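Local coordinates for putative acyl-[acyl-carrier-protein]--UDP-N-acetylglucosamine O-acyltransferase (Bacteroides fragilis, PDB 4R36) that probably transfers an acyl chain from acyl carrier protein to UDP-N-acetylglucosamine, working as a trimer of left-handed parallel beta-helix subunits, at residues Met131-Ala137 / Val148-Met154; Ile165-Leu171 / Val182-Cys188; Phe190-Pro195 / Ser269-Ile274. All blocks are in the same frame, centred on the assembly; numbering follows the deposited sequence.

Interaction 1. Residues Met131-Ala137 / Val148-Met154; sequences MEGVHVA and VGNSTKM. With ACT (acetate ion), chain D.
The ammonium of K153 is gripped by three groups: NZ donates to G133 O at 3.0 Å and to S151 OG at 3.1 Å, and forms a salt bridge with E132 of the third subunit. NZ approaches the G133 carbonyl tilted 21° from its plane, and on the way K153 CD lies 3.8 Å from H135 CB. Beyond it the H135 ring gives NE2-H to an acetate, probably from the crystallisation liquor, with NE2 to OXT 2.7 Å and the acetate at the ring edge near its plane; the ion is also hydrogen-bonded to N150 of the third subunit. H135 ND1 is hydrogen-bonded to T111 OG1. At the start of the two segments M131 N donates to V148 O, and S151 N donates to E132 O at 2.8 Å, so the matching type II turns M131-V134 and G149-T152 stack. On the inward face V134, V136 and M154 pack. With CG1 anti to the backbone N (chi1 163°), V134 points this methyl at M154 CE, a tight 3.4 Å, and leaves CG2 against V148 CG1. M154 bends back at its thioether (chi3 -75°), which puts CE near V136 CG2 as well. E132 OE2 passes N150 CB and forms a salt bridge with K153 of the second subunit, so the same acid-lysine pair ties subunits together. These are successive coils of a left-handed beta-helix of hexapeptide repeats: strand 135-136 lies parallel beside 153-154, between 111-112 and 171-172, while I142 of strand 141-142 touches V136 and M154.

Interaction 2. Residues Ile165-Leu171 / Val182-Cys188; sequences IISANVL and VMIQGGC
S167 and I184 meet through one carbonyl that takes two donors: I184 O accepts from S167 N at 2.9 Å, in the carbonyl plane, and from S167 OG at 2.8 Å, tilted 20° from it. The serine hydroxyl can double back this way because chi1 is -43°, with OG anti to the carbonyl carbon and beside its own N. A water donates to S167 OG and accepts from G186 N, so the hydroxyl links the strand end to the next turn. M183 CE lies 3.1 Å from S167 OG. Around this doubly bonded carbonyl the backbone ladder runs on: I165 N bonds to V182 O and I184 N to I165 O, then, past the corner, G187 N to A168 O at 2.8 Å and L171 N to C188 O. The type II turn Q185-C188 carries glycine at 187, where positive phi suits it, and its CA approaches N169 O. Inside the left-handed beta-helix, I166 and I184 lie side by side pointing the same way, CG1 to CD1 3.9 Å, while V170 crosses I184 at about a right angle, CG2 to CG2 4.0 Å. In the next shell T152 OG1 bonds to S167 O and V170 N, fixing the corner from the preceding coil; F190 covers V170 and I184, and I194 touches I184 and V182. R189 of the second subunit bonds to G186 O, so the turn also faces the trimer interface. Two donors from one residue thus fix the S167 hydroxyl and satisfy the I184 carbonyl just where strand pairing gives way to the corner.

Interaction 3. Residues Phe190-Pro195 / Ser269-Ile274; sequences FSKDIP and SERGII
D193 and I273 bridge where the terminal coil of the left-handed beta-helix meets the tail that follows helix 257-267, part of the C-terminal helical domain. The tight part is made by backbone: D193 N donates to G272 O at 2.8 Å and I274 N to D193 O at 2.9 Å, fastening the tail beside the coil. The aspartate adds a second grip. Its OD2 takes S269 OG at 2.6 Å on the anti side and R271 N at 3.2 Å from above the carboxylate plane, while OD1 accepts from R177 N, so both oxygens are bound and the acid probably stays ionised. I274 CG2 packs on I194 CG1 at 4.0 Å, and the I194 CD1 methyl rests over the centre of the F190 ring. P195 CD meets I273 CG2, with Y236 of helix 222-237 against both residues. The other side is looser: K192 lies exposed along the tail, its CD 3.7 Å from R271 O. At the boundary with exposed E270, a water donates to buried D193 OD2 while accepting from E270 N. R271, near Q174 of the substrate site, bends at chi3 (42°) and reaches over to S191 O. Its NH2 meets that oxygen at 3.0 Å on a lone pair in the carbonyl plane, but the bond is bent (134° at the hydrogen), and NE adds a weak bond to the same atom.

Interactions 1 and 2 hold the same kind of element, neighbouring coils of the beta-helix, and they touch: G149 N is probably hydrogen-bonded to I166 O. Interaction 1 is the more buried; its polar face is shared among three subunits and includes charged groups, whereas interaction 2, partly exposed, relies between its own two segments on neutral hydroxyl, water and main-chain links. Interaction 3 is also partly exposed, but joins segments far apart in sequence, touches no other chain, and uses a carboxylate on backbone N-H and a serine hydroxyl, and a guanidinium on a backbone carbonyl. It continues from interaction 2, with F190 N probably bonded to L171 O and V182 CG2 packed on P195 O. Interactions 1 and 3 do not touch.

Interaction 1. Residues Met131-Ala137 / Val148-Met154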
loop_
_atom_site.group_PDB
_atom_site.type_symbol
_atom_site.label_atom_id
_atom_site.label_comp_id
_atom_site.label_asym_id
_atom_site.label_seq_id
_atom_site.Cartn_x
_atom_site.Cartn_y
_atom_site.Cartn_z
ATOM N N MET A 131 -10.666 4.679 -3.077
ATOM C CA MET A 131 -10.077 3.704 -3.956
ATOM C C MET A 131 -9.459 2.539 -3.187
ATOM O O MET A 131 -9.351 2.580 -1.957
ATOM C CB MET A 131 -9.012 4.351 -4.867
ATOM C CG MET A 131 -9.648 5.285 -5.868
ATOM S SD MET A 131 -8.390 5.764 -7.088
ATOM C CE MET A 131 -9.166 7.238 -7.592
ATOM N N GLU A 132 -9.079 1.501 -3.909
ATOM C CA GLU A 132 -8.727 0.224 -3.227
ATOM C C GLU A 132 -7.633 0.413 -2.222
ATOM O O GLU A 132 -6.707 1.223 -2.437
ATOM C CB GLU A 132 -8.378 -0.877 -4.209
ATOM C CG GLU A 132 -7.127 -0.677 -5.072
ATOM C CD GLU A 132 -5.795 -0.915 -4.338
ATOM O OE1 GLU A 132 -5.751 -1.711 -3.358
ATOM O OE2 GLU A 132 -4.776 -0.344 -4.830
ATOM N N GLY A 133 -7.768 -0.306 -1.111
ATOM C CA GLY A 133 -6.800 -0.361 -0.083
ATOM C C GLY A 133 -6.691 0.874 0.834
ATOM O O GLY A 133 -5.878 0.890 1.797
ATOM N N VAL A 134 -7.498 1.867 0.579
ATOM C CA VAL A 134 -7.560 3.026 1.456
ATOM C C VAL A 134 -7.910 2.617 2.883
ATOM O O VAL A 134 -8.722 1.704 3.090
ATOM C CB VAL A 134 -8.554 4.087 0.933
ATOM C CG1 VAL A 134 -8.972 5.124 2.034
ATOM C CG2 VAL A 134 -7.976 4.841 -0.222
ATOM N N HIS A 135 -7.193 3.183 3.840
ATOM C CA HIS A 135 -7.446 2.980 5.252
ATOM C C HIS A 135 -7.996 4.230 5.925
ATOM O O HIS A 135 -7.383 5.362 5.847
ATOM C CB HIS A 135 -6.201 2.484 5.956
ATOM C CG HIS A 135 -6.350 2.352 7.444
ATOM N ND1 HIS A 135 -7.008 1.295 8.030
ATOM C CD2 HIS A 135 -5.927 3.145 8.460
ATOM C CE1 HIS A 135 -6.966 1.429 9.336
ATOM N NE2 HIS A 135 -6.355 2.564 9.625
ATOM N N VAL A 136 -9.100 4.048 6.650
ATOM C CA VAL A 136 -9.673 5.130 7.479
ATOM C C VAL A 136 -9.642 4.722 8.957
ATOM O O VAL A 136 -10.310 3.771 9.339
ATOM C CB VAL A 136 -11.120 5.415 7.062
ATOM C CG1 VAL A 136 -11.678 6.607 7.830
ATOM C CG2 VAL A 136 -11.242 5.705 5.586
ATOM N N ALA A 137 -8.788 5.404 9.728
ATOM C CA ALA A 137 -8.506 5.008 11.062
ATOM C C ALA A 137 -9.605 5.470 11.985
ATOM O O ALA A 137 -10.452 6.291 11.621
ATOM C CB ALA A 137 -7.182 5.542 11.518
ATOM N N VAL A 148 -10.252 9.724 -2.844
ATOM C CA VAL A 148 -9.047 9.320 -2.092
ATOM C C VAL A 148 -8.429 8.130 -2.825
ATOM O O VAL A 148 -9.029 7.042 -2.991
ATOM C CB VAL A 148 -9.350 8.946 -0.676
ATOM C CG1 VAL A 148 -8.054 8.604 0.088
ATOM C CG2 VAL A 148 -10.094 10.074 0.050
ATOM N N GLY A 149 -7.212 8.329 -3.300
ATOM C CA GLY A 149 -6.548 7.384 -4.187
ATOM C C GLY A 149 -6.006 6.127 -3.485
ATOM O O GLY A 149 -5.923 6.062 -2.271
ATOM N N ASN A 150 -5.625 5.141 -4.306
ATOM C CA ASN A 150 -5.217 3.830 -3.919
ATOM C C ASN A 150 -4.272 3.817 -2.722
ATOM O O ASN A 150 -3.191 4.481 -2.767
ATOM C CB ASN A 150 -4.550 3.116 -5.068
ATOM C CG ASN A 150 -5.421 3.112 -6.348
ATOM O OD1 ASN A 150 -6.514 2.646 -6.325
ATOM N ND2 ASN A 150 -4.853 3.532 -7.493
ATOM N N SER A 151 -4.708 3.070 -1.672
ATOM C CA SER A 151 -3.901 2.728 -0.527
ATOM C C SER A 151 -3.458 3.973 0.242
ATOM O O SER A 151 -2.500 3.922 1.004
ATOM C CB SER A 151 -2.722 1.780 -0.927
ATOM O OG SER A 151 -2.322 1.062 0.200
ATOM N N THR A 152 -4.192 5.072 0.121
ATOM C CA THR A 152 -3.917 6.192 1.021
ATOM C C THR A 152 -4.323 5.844 2.435
ATOM O O THR A 152 -5.333 5.158 2.636
ATOM C CB THR A 152 -4.537 7.461 0.466
ATOM O OG1 THR A 152 -3.660 7.919 -0.561
ATOM C CG2 THR A 152 -4.737 8.527 1.512
ATOM N N LYS A 153 -3.519 6.279 3.399
ATOM C CA LYS A 153 -3.707 5.963 4.827
ATOM C C LYS A 153 -4.040 7.229 5.623
ATOM O O LYS A 153 -3.251 8.256 5.654
ATOM C CB LYS A 153 -2.479 5.260 5.416
ATOM C CG LYS A 153 -1.839 4.204 4.484
ATOM C CD LYS A 153 -2.846 3.065 4.341
ATOM C CE LYS A 153 -2.227 1.878 3.577
ATOM N NZ LYS A 153 -3.241 0.912 3.153
ATOM N N MET A 154 -5.251 7.245 6.158
ATOM C CA MET A 154 -5.700 8.333 7.024
ATOM C C MET A 154 -5.680 7.891 8.464
ATOM O O MET A 154 -6.403 6.956 8.848
ATOM C CB MET A 154 -7.071 8.779 6.577
ATOM C CG MET A 154 -6.943 9.624 5.260
ATOM S SD MET A 154 -8.492 9.696 4.452
ATOM C CE MET A 154 -8.577 8.022 3.742
HETATM C C ACT D . -4.408 3.523 12.240
HETATM O O ACT D . -3.777 3.911 11.204
HETATM O OXT ACT D . -5.453 2.844 12.142
HETATM C CH3 ACT D . -3.982 3.891 13.650
#

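Interaction 2. Residues Ile165-Leu171 / Val182-Cys188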
loop_
_atom_site.group_PDB
_atom_site.type_symbol
_atom_site.label_atom_id
_atom_site.label_comp_id
_atom_site.label_asym_id
_atom_site.label_seq_id
_atom_site.Cartn_x
_atom_site.Cartn_y
_atom_site.Cartn_z
ATOM N N ILE A 165 -9.275 16.110 -3.328
ATOM C CA ILE A 165 -8.741 15.057 -4.140
ATOM C C ILE A 165 -7.378 14.664 -3.625
ATOM O O ILE A 165 -6.457 15.465 -3.607
ATOM C CB ILE A 165 -8.661 15.414 -5.624
ATOM C CG1 ILE A 165 -10.076 15.693 -6.129
ATOM C CG2 ILE A 165 -8.033 14.259 -6.394
ATOM C CD1 ILE A 165 -10.137 16.070 -7.580
ATOM N N ILE A 166 -7.238 13.420 -3.186
ATOM C CA ILE A 166 -5.981 12.909 -2.626
ATOM C C ILE A 166 -5.552 11.767 -3.512
ATOM O O ILE A 166 -6.380 10.876 -3.821
ATOM C CB ILE A 166 -6.183 12.469 -1.175
ATOM C CG1 ILE A 166 -6.776 13.637 -0.395
ATOM C CG2 ILE A 166 -4.898 11.944 -0.574
ATOM C CD1 ILE A 166 -7.110 13.316 1.037
ATOM N N SER A 167 -4.303 11.781 -3.976
ATOM C CA SER A 167 -3.838 10.724 -4.847
ATOM C C SER A 167 -3.439 9.497 -4.025
ATOM O O SER A 167 -3.824 9.347 -2.873
ATOM C CB SER A 167 -2.673 11.121 -5.779
ATOM O OG SER A 167 -2.860 12.381 -6.334
ATOM N N ALA A 168 -2.752 8.594 -4.679
ATOM C CA ALA A 168 -2.413 7.311 -4.138
ATOM C C ALA A 168 -1.240 7.362 -3.221
ATOM O O ALA A 168 -0.338 8.240 -3.350
ATOM C CB ALA A 168 -2.110 6.357 -5.291
ATOM N N ASN A 169 -1.205 6.396 -2.313
ATOM C CA ASN A 169 -0.110 6.241 -1.358
ATOM C C ASN A 169 0.244 7.471 -0.562
ATOM O O ASN A 169 1.395 7.675 -0.216
ATOM C CB ASN A 169 1.152 5.738 -2.083
ATOM C CG ASN A 169 1.097 4.228 -2.317
ATOM O OD1 ASN A 169 0.103 3.600 -2.005
ATOM N ND2 ASN A 169 2.122 3.678 -2.876
ATOM N N VAL A 170 -0.748 8.254 -0.207
ATOM C CA VAL A 170 -0.546 9.426 0.632
ATOM C C VAL A 170 -0.610 9.038 2.106
ATOM O O VAL A 170 -1.462 8.141 2.517
ATOM C CB VAL A 170 -1.555 10.546 0.302
ATOM C CG1 VAL A 170 -1.577 11.627 1.375
ATOM C CG2 VAL A 170 -1.194 11.155 -1.061
ATOM N N LEU A 171 0.250 9.636 2.901
ATOM C CA LEU A 171 0.259 9.369 4.381
ATOM C C LEU A 171 -0.071 10.625 5.100
ATOM O O LEU A 171 0.628 11.652 4.964
ATOM C CB LEU A 171 1.612 8.878 4.874
ATOM C CG LEU A 171 2.109 7.581 4.242
ATOM C CD1 LEU A 171 3.501 7.232 4.773
ATOM C CD2 LEU A 171 1.066 6.489 4.626
ATOM N N VAL A 182 -8.442 20.712 -2.339
ATOM C CA VAL A 182 -7.009 20.492 -2.361
ATOM C C VAL A 182 -6.762 19.363 -3.321
ATOM O O VAL A 182 -7.643 18.479 -3.505
ATOM C CB VAL A 182 -6.613 20.097 -0.952
ATOM C CG1 VAL A 182 -5.364 19.282 -0.858
ATOM C CG2 VAL A 182 -6.562 21.293 0.012
ATOM N N MET A 183 -5.608 19.373 -3.955
ATOM C CA MET A 183 -5.117 18.201 -4.601
ATOM C C MET A 183 -3.796 17.843 -3.962
ATOM O O MET A 183 -2.831 18.634 -3.968
ATOM C CB MET A 183 -4.959 18.440 -6.049
ATOM C CG MET A 183 -4.827 17.108 -6.733
ATOM S SD MET A 183 -3.096 16.979 -7.056
ATOM C CE MET A 183 -3.244 15.240 -7.570
ATOM N N ILE A 184 -3.717 16.617 -3.444
ATOM C CA ILE A 184 -2.469 16.151 -2.823
ATOM C C ILE A 184 -1.866 15.133 -3.782
ATOM O O ILE A 184 -2.512 14.117 -4.143
ATOM C CB ILE A 184 -2.718 15.499 -1.466
ATOM C CG1 ILE A 184 -3.516 16.461 -0.582
ATOM C CG2 ILE A 184 -1.395 15.113 -0.850
ATOM C CD1 ILE A 184 -3.807 15.911 0.828
ATOM N N GLN A 185 -0.606 15.336 -4.107
ATOM C CA GLN A 185 0.042 14.502 -5.094
ATOM C C GLN A 185 0.467 13.148 -4.520
ATOM O O GLN A 185 0.650 12.985 -3.335
ATOM C CB GLN A 185 1.252 15.249 -5.670
ATOM C CG GLN A 185 0.708 16.440 -6.530
ATOM C CD GLN A 185 1.813 17.195 -7.296
ATOM O OE1 GLN A 185 2.989 17.113 -6.962
ATOM N NE2 GLN A 185 1.413 17.913 -8.335
ATOM N N GLY A 186 0.590 12.179 -5.425
ATOM C CA GLY A 186 0.785 10.777 -5.032
ATOM C C GLY A 186 2.059 10.515 -4.313
ATOM O O GLY A 186 3.114 11.063 -4.653
ATOM N N GLY A 187 1.975 9.747 -3.249
ATOM C CA GLY A 187 3.157 9.455 -2.469
ATOM C C GLY A 187 3.589 10.482 -1.466
ATOM O O GLY A 187 4.579 10.238 -0.720
ATOM N N CYS A 188 2.886 11.624 -1.400
ATOM C CA CYS A 188 3.232 12.621 -0.382
ATOM C C CYS A 188 2.847 12.235 1.015
ATOM O O CYS A 188 1.915 11.430 1.234
ATOM C CB CYS A 188 2.633 13.999 -0.754
ATOM S SG CYS A 188 3.359 14.602 -2.312
HETATM O O HOH W 1 -0.296 12.612 -8.254
#

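Interaction 3. Residues Phe190-Pro195 / Ser269-Ile274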
loop_
_atom_site.group_PDB
_atom_site.type_symbol
_atom_site.label_atom_id
_atom_site.label_comp_id
_atom_site.label_asym_id
_atom_site.label_seq_id
_atom_site.Cartn_x
_atom_site.Cartn_y
_atom_site.Cartn_z
ATOM N N PHE A 190 2.469 14.029 5.154
ATOM C CA PHE A 190 2.411 15.304 5.825
ATOM C C PHE A 190 1.945 15.163 7.250
ATOM O O PHE A 190 1.169 14.211 7.561
ATOM C CB PHE A 190 1.496 16.291 5.100
ATOM C CG PHE A 190 0.082 15.821 4.924
ATOM C CD1 PHE A 190 -0.274 14.982 3.892
ATOM C CD2 PHE A 190 -0.931 16.346 5.711
ATOM C CE1 PHE A 190 -1.635 14.563 3.716
ATOM C CE2 PHE A 190 -2.279 15.991 5.540
ATOM C CZ PHE A 190 -2.645 15.075 4.528
ATOM N N SER A 191 2.409 16.074 8.103
ATOM C CA SER A 191 1.957 16.080 9.504
ATOM C C SER A 191 1.535 17.482 9.988
ATOM O O SER A 191 1.480 17.765 11.207
ATOM C CB SER A 191 3.055 15.522 10.370
ATOM O OG SER A 191 4.179 16.356 10.151
ATOM N N LYS A 192 1.168 18.331 9.034
ATOM C CA LYS A 192 0.553 19.624 9.284
ATOM C C LYS A 192 -0.711 19.706 8.490
ATOM O O LYS A 192 -0.961 18.820 7.683
ATOM C CB LYS A 192 1.553 20.703 8.909
ATOM C CG LYS A 192 2.762 20.631 9.858
ATOM C CD LYS A 192 3.250 21.965 10.337
ATOM C CE LYS A 192 4.538 21.930 11.152
ATOM N NZ LYS A 192 4.563 20.781 12.077
ATOM N N ASP A 193 -1.492 20.759 8.689
ATOM C CA ASP A 193 -2.715 20.922 7.972
ATOM C C ASP A 193 -2.464 21.441 6.526
ATOM O O ASP A 193 -1.494 22.205 6.233
ATOM C CB ASP A 193 -3.636 21.869 8.741
ATOM C CG ASP A 193 -4.041 21.338 10.112
ATOM O OD1 ASP A 193 -4.129 20.120 10.349
ATOM O OD2 ASP A 193 -4.218 22.180 11.038
ATOM N N ILE A 194 -3.370 21.084 5.615
ATOM C CA ILE A 194 -3.323 21.555 4.230
ATOM C C ILE A 194 -4.477 22.487 3.943
ATOM O O ILE A 194 -5.622 22.061 3.946
ATOM C CB ILE A 194 -3.317 20.402 3.255
ATOM C CG1 ILE A 194 -2.138 19.461 3.602
ATOM C CG2 ILE A 194 -3.185 20.887 1.829
ATOM C CD1 ILE A 194 -2.015 18.326 2.654
ATOM N N PRO A 195 -4.172 23.759 3.671
ATOM C CA PRO A 195 -5.265 24.735 3.571
ATOM C C PRO A 195 -6.016 24.595 2.246
ATOM O O PRO A 195 -5.482 24.019 1.270
ATOM C CB PRO A 195 -4.532 26.096 3.718
ATOM C CG PRO A 195 -3.203 25.806 3.132
ATOM C CD PRO A 195 -2.866 24.397 3.554
ATOM N N SER A 269 -5.994 26.847 12.561
ATOM C CA SER A 269 -5.286 25.555 12.317
ATOM C C SER A 269 -4.717 24.992 13.611
ATOM O O SER A 269 -3.878 25.624 14.294
ATOM C CB SER A 269 -4.142 25.745 11.317
ATOM O OG SER A 269 -3.303 24.589 11.260
ATOM N N GLU A 270 -5.089 23.777 13.928
ATOM C CA GLU A 270 -4.555 23.140 15.084
ATOM C C GLU A 270 -3.118 22.707 15.005
ATOM O O GLU A 270 -2.445 22.630 16.034
ATOM C CB GLU A 270 -5.289 21.848 15.356
ATOM C CG GLU A 270 -6.765 21.997 15.421
ATOM C CD GLU A 270 -7.230 22.774 16.629
ATOM O OE1 GLU A 270 -6.451 22.980 17.584
ATOM O OE2 GLU A 270 -8.407 23.141 16.593
ATOM N N ARG A 271 -2.690 22.240 13.852
ATOM C CA ARG A 271 -1.305 21.821 13.728
ATOM C C ARG A 271 -0.321 22.821 13.144
ATOM O O ARG A 271 0.883 22.530 13.073
ATOM C CB ARG A 271 -1.281 20.548 12.919
ATOM C CG ARG A 271 -2.069 19.549 13.790
ATOM C CD ARG A 271 -1.811 18.122 13.654
ATOM N NE ARG A 271 -0.433 17.705 13.529
ATOM C CZ ARG A 271 0.129 16.670 14.131
ATOM N NH1 ARG A 271 -0.516 15.994 15.054
ATOM N NH2 ARG A 271 1.398 16.385 13.861
ATOM N N GLY A 272 -0.842 23.911 12.618
ATOM C CA GLY A 272 -0.072 24.738 11.699
ATOM C C GLY A 272 -0.290 24.204 10.306
ATOM O O GLY A 272 -0.695 23.066 10.154
ATOM N N ILE A 273 0.063 24.981 9.282
ATOM C CA ILE A 273 -0.056 24.525 7.905
ATOM C C ILE A 273 1.227 24.105 7.295
ATOM O O ILE A 273 2.270 24.470 7.781
ATOM C CB ILE A 273 -0.708 25.574 6.990
ATOM C CG1 ILE A 273 0.043 26.927 7.006
ATOM C CG2 ILE A 273 -2.121 25.754 7.441
ATOM C CD1 ILE A 273 -0.422 27.848 5.915
ATOM N N ILE A 274 1.163 23.354 6.199
ATOM C CA ILE A 274 2.366 22.890 5.543
ATOM C C ILE A 274 3.099 24.127 4.970
ATOM O O ILE A 274 2.490 25.163 4.701
ATOM C CB ILE A 274 2.086 21.836 4.428
ATOM C CG1 ILE A 274 1.255 22.455 3.271
ATOM C CG2 ILE A 274 1.471 20.577 5.010
ATOM C CD1 ILE A 274 1.230 21.568 2.015
HETATM O O HOH W 2 -6.836 22.414 11.927
#